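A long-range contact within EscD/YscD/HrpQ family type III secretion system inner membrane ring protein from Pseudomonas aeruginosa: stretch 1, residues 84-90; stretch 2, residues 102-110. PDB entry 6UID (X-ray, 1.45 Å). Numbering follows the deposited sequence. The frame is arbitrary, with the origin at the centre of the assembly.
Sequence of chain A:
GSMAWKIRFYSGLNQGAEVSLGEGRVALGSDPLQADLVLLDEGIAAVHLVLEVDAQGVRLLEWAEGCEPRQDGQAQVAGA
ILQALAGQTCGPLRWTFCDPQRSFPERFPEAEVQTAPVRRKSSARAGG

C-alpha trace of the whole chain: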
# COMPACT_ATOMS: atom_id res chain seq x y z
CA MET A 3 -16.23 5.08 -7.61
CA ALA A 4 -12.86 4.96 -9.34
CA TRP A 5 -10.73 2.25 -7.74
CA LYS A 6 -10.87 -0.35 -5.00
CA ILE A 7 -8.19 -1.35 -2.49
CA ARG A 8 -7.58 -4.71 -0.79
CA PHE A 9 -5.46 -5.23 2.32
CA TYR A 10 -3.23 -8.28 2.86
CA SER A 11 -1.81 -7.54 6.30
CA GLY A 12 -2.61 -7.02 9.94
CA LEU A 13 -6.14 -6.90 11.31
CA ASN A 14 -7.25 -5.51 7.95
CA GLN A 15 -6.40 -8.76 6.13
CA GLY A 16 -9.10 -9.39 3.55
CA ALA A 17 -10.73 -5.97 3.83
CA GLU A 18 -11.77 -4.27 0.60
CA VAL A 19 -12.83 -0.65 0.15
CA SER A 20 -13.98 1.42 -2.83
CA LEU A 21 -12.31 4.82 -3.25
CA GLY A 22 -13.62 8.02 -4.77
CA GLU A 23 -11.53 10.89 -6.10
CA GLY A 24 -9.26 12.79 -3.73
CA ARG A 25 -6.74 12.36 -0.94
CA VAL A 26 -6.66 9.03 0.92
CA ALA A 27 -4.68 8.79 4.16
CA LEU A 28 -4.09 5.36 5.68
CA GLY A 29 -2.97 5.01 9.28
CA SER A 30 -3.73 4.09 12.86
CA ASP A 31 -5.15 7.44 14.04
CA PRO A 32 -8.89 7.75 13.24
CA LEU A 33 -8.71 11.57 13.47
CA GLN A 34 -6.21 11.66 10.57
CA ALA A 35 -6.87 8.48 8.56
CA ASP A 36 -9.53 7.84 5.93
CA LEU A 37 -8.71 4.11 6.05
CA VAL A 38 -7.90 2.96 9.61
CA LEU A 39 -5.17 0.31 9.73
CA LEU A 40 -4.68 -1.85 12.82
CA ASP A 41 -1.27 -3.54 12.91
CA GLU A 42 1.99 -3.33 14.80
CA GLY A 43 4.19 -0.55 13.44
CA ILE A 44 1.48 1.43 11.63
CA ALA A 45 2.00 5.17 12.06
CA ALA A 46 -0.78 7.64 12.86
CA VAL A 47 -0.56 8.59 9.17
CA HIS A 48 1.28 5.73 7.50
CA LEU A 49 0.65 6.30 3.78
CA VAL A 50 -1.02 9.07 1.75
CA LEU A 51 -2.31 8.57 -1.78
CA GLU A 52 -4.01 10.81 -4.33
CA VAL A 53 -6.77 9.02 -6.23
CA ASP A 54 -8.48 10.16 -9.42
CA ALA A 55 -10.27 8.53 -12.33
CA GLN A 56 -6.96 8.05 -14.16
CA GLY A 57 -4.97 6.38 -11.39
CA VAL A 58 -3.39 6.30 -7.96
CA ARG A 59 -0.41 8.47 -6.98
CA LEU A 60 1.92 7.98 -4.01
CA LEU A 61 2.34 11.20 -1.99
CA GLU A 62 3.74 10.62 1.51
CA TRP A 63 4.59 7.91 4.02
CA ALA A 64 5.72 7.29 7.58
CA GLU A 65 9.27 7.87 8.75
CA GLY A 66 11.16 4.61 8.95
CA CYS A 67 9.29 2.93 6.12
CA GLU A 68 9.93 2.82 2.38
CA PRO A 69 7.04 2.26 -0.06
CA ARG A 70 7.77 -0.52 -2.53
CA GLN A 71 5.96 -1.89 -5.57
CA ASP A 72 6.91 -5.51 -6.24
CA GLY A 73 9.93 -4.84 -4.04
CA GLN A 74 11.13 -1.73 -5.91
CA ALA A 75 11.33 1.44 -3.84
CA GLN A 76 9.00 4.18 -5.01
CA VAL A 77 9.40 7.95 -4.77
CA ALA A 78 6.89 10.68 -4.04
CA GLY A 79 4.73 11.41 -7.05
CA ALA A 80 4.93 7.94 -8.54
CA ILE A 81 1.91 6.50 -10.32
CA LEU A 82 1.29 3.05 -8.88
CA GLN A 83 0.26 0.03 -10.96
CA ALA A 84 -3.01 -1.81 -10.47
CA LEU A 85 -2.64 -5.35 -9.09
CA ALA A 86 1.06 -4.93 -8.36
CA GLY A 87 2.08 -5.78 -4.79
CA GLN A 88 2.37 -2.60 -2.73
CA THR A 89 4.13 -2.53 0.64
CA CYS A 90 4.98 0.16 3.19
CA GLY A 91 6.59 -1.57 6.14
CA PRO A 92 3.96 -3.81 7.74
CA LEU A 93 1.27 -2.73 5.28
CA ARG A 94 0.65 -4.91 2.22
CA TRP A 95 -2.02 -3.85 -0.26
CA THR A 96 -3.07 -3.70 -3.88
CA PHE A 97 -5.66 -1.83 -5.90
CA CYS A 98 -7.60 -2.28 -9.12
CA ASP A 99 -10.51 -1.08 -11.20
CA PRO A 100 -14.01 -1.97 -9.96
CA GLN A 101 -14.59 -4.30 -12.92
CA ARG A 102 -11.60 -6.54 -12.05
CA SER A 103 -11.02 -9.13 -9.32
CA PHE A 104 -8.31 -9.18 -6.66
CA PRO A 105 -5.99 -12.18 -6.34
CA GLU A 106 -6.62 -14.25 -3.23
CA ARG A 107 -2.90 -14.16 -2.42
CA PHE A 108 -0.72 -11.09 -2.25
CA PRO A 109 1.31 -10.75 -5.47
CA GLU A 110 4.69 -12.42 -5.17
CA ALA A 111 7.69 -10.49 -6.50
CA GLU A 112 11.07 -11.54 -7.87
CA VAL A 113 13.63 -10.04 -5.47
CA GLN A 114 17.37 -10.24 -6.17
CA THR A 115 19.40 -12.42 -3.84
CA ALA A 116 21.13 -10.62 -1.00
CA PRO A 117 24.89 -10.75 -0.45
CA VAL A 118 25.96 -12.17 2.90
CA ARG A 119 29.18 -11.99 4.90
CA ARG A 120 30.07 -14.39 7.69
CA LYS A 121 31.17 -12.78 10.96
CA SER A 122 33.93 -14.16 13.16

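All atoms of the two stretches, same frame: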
# COMPACT_ATOMS: atom_id res chain seq x y z
N ALA A 84 -1.96 -0.94 -10.96
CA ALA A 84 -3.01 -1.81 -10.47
C ALA A 84 -2.53 -3.26 -10.45
O ALA A 84 -1.86 -3.75 -11.37
CB ALA A 84 -4.24 -1.68 -11.37
N LEU A 85 -2.88 -3.93 -9.35
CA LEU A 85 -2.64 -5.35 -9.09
C LEU A 85 -1.17 -5.67 -8.84
O LEU A 85 -0.85 -6.83 -8.61
CB LEU A 85 -3.26 -6.28 -10.14
CG LEU A 85 -4.78 -6.22 -10.15
CD1 LEU A 85 -5.30 -7.23 -11.15
CD2 LEU A 85 -5.42 -6.49 -8.81
N ALA A 86 -0.29 -4.69 -8.84
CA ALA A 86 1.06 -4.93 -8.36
C ALA A 86 1.06 -4.98 -6.83
O ALA A 86 0.18 -4.40 -6.17
CB ALA A 86 2.00 -3.83 -8.85
N GLY A 87 2.01 -5.70 -6.25
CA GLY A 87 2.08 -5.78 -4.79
C GLY A 87 2.70 -4.56 -4.15
O GLY A 87 3.88 -4.27 -4.36
N GLN A 88 1.91 -3.81 -3.38
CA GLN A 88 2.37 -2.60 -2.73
C GLN A 88 2.68 -2.90 -1.27
O GLN A 88 1.89 -3.57 -0.58
CB GLN A 88 1.27 -1.51 -2.80
CG GLN A 88 0.65 -1.30 -4.15
CD GLN A 88 1.60 -0.76 -5.22
OE1 GLN A 88 2.66 -0.20 -4.91
NE2 GLN A 88 1.20 -0.87 -6.47
N THR A 89 3.80 -2.40 -0.77
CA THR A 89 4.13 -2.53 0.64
C THR A 89 4.62 -1.20 1.18
O THR A 89 5.13 -0.36 0.43
CB THR A 89 5.18 -3.60 0.94
OG1 THR A 89 6.41 -3.27 0.27
CG2 THR A 89 4.71 -4.95 0.48
N CYS A 90 4.43 -1.00 2.49
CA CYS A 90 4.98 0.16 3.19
C CYS A 90 5.19 -0.34 4.62
O CYS A 90 4.25 -0.36 5.42
CB CYS A 90 4.04 1.34 3.10
SG CYS A 90 4.81 2.88 3.61
N ARG A 102 -12.56 -5.45 -12.12
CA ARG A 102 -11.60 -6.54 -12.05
C ARG A 102 -11.57 -7.15 -10.65
O ARG A 102 -11.97 -6.51 -9.67
CB ARG A 102 -10.18 -6.08 -12.43
CG ARG A 102 -9.99 -5.82 -13.92
N SER A 103 -11.08 -8.38 -10.57
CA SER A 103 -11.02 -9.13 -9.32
C SER A 103 -9.62 -9.06 -8.71
O SER A 103 -8.61 -8.96 -9.41
CB SER A 103 -11.35 -10.61 -9.55
OG SER A 103 -12.69 -10.79 -9.96
N PHE A 104 -9.58 -9.09 -7.37
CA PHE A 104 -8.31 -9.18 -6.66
C PHE A 104 -7.83 -10.63 -6.60
O PHE A 104 -8.64 -11.55 -6.46
CB PHE A 104 -8.47 -8.71 -5.21
CG PHE A 104 -8.69 -7.25 -5.07
CD1 PHE A 104 -7.65 -6.37 -5.31
CD2 PHE A 104 -9.90 -6.75 -4.64
CE1 PHE A 104 -7.81 -5.03 -5.17
CE2 PHE A 104 -10.06 -5.37 -4.49
CZ PHE A 104 -8.99 -4.53 -4.77
N PRO A 105 -6.52 -10.85 -6.64
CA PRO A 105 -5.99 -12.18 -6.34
C PRO A 105 -6.20 -12.52 -4.87
O PRO A 105 -6.16 -11.65 -4.00
CB PRO A 105 -4.50 -12.05 -6.67
CG PRO A 105 -4.19 -10.60 -6.49
CD PRO A 105 -5.46 -9.86 -6.87
N GLU A 106 -6.45 -13.81 -4.60
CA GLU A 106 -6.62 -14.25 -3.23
C GLU A 106 -5.33 -14.08 -2.44
O GLU A 106 -5.36 -13.74 -1.25
CB GLU A 106 -7.08 -15.71 -3.19
N ARG A 107 -4.18 -14.28 -3.08
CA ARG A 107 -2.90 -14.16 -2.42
C ARG A 107 -2.21 -12.88 -2.86
O ARG A 107 -2.31 -12.47 -4.02
CB ARG A 107 -2.01 -15.36 -2.74
CG ARG A 107 -2.49 -16.65 -2.08
CD ARG A 107 -1.56 -17.81 -2.40
N PHE A 108 -1.48 -12.28 -1.93
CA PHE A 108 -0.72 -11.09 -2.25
C PHE A 108 0.26 -11.39 -3.39
O PHE A 108 0.89 -12.45 -3.40
CB PHE A 108 0.08 -10.66 -1.02
CG PHE A 108 0.81 -9.38 -1.21
CD1 PHE A 108 0.12 -8.18 -1.28
CD2 PHE A 108 2.18 -9.37 -1.32
CE1 PHE A 108 0.80 -7.00 -1.46
CE2 PHE A 108 2.85 -8.20 -1.48
CZ PHE A 108 2.16 -7.01 -1.56
N PRO A 109 0.41 -10.48 -4.35
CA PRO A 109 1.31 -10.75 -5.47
C PRO A 109 2.75 -11.01 -5.03
O PRO A 109 3.36 -10.21 -4.33
CB PRO A 109 1.21 -9.47 -6.32
CG PRO A 109 -0.14 -8.94 -6.02
CD PRO A 109 -0.45 -9.31 -4.60
N GLU A 110 3.29 -12.15 -5.45
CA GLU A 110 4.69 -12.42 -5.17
C GLU A 110 5.57 -11.65 -6.16
O GLU A 110 5.18 -11.42 -7.31
CB GLU A 110 4.97 -13.92 -5.28

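Stretch 1 runs as loop from Ala-84 through Gly-87 and then enters a short strand, residues 88-90. Stretch 2 has no regular helix or strand; most of its residues have extended backbone angles, and Glu-106, at phi/psi -65/-35, interrupts the run. The two backbones are closest at Gly-87 and Pro-109, whose CA atoms lie 5.1 Å apart, while Leu-85 CA and Phe-104 CA are separated by 7.3 Å. No hydrogen bond crosses between the stretches, so this is not a sheet pairing. It is a modest van der Waals contact that buries 324 Å² over both sides. Pro-105 and Pro-109 fit such an arrangement, since each lacks a backbone N-H to donate and offers a compact apolar ring instead.

Leu-85 has positive phi (71/2), which is uncommon for a residue other than glycine. Its CA-to-CB bond points sideways, but with chi1 m and chi2 t the side chain reaches across to stretch 2. There Leu-85 CD2 lies 3.9 Å from Pro-105 CD and 4.2 Å from Phe-104 CD1, approaching the aromatic ring obliquely; the same methyl is 4.1 Å from Ser-103 O. A flexible aliphatic chain suits this place because it can meet two apolar neighbours without any polar group to satisfy. The CA-to-CB bond of Ser-103 points away, and the residue contributes here through its backbone.

The second cluster centres on Gly-87, Phe-108 and Pro-109. The CA-to-CB bond of Pro-109 points toward stretch 1, and the Pro-109 ring places CG 3.4 Å from Leu-85 O and CB 3.9 Å from Gly-87 N. Phe-108 starts sideways, yet its t rotamer carries the end of the ring inward until Phe-108 CZ is 3.5 Å from Gly-87 CA. Gly-87 fits this position closely: an ideal CB on Gly-87 would point toward stretch 2, only 2.9 Å from Phe-108 CZ, a clash, and 3.2 Å from Pro-109 O, which is tight. The absence of a side chain thus leaves room for the aromatic ring to pack against the backbone.

Beyond Gly-87, the same ring tip meets the start of the strand. Gln-88 O lies at the edge of the ring, near its plane, 3.6 Å from Phe-108 CZ, so the carbonyl faces the slightly positive rim of the aromatic system. The CA-to-CB bond of Gln-88 points away, and NE2 is hydrogen-bonded elsewhere in the structure. Thr-89 supplies a methyl, CG2, 3.9 Å from Phe-108 CZ, giving the ring an apolar neighbour.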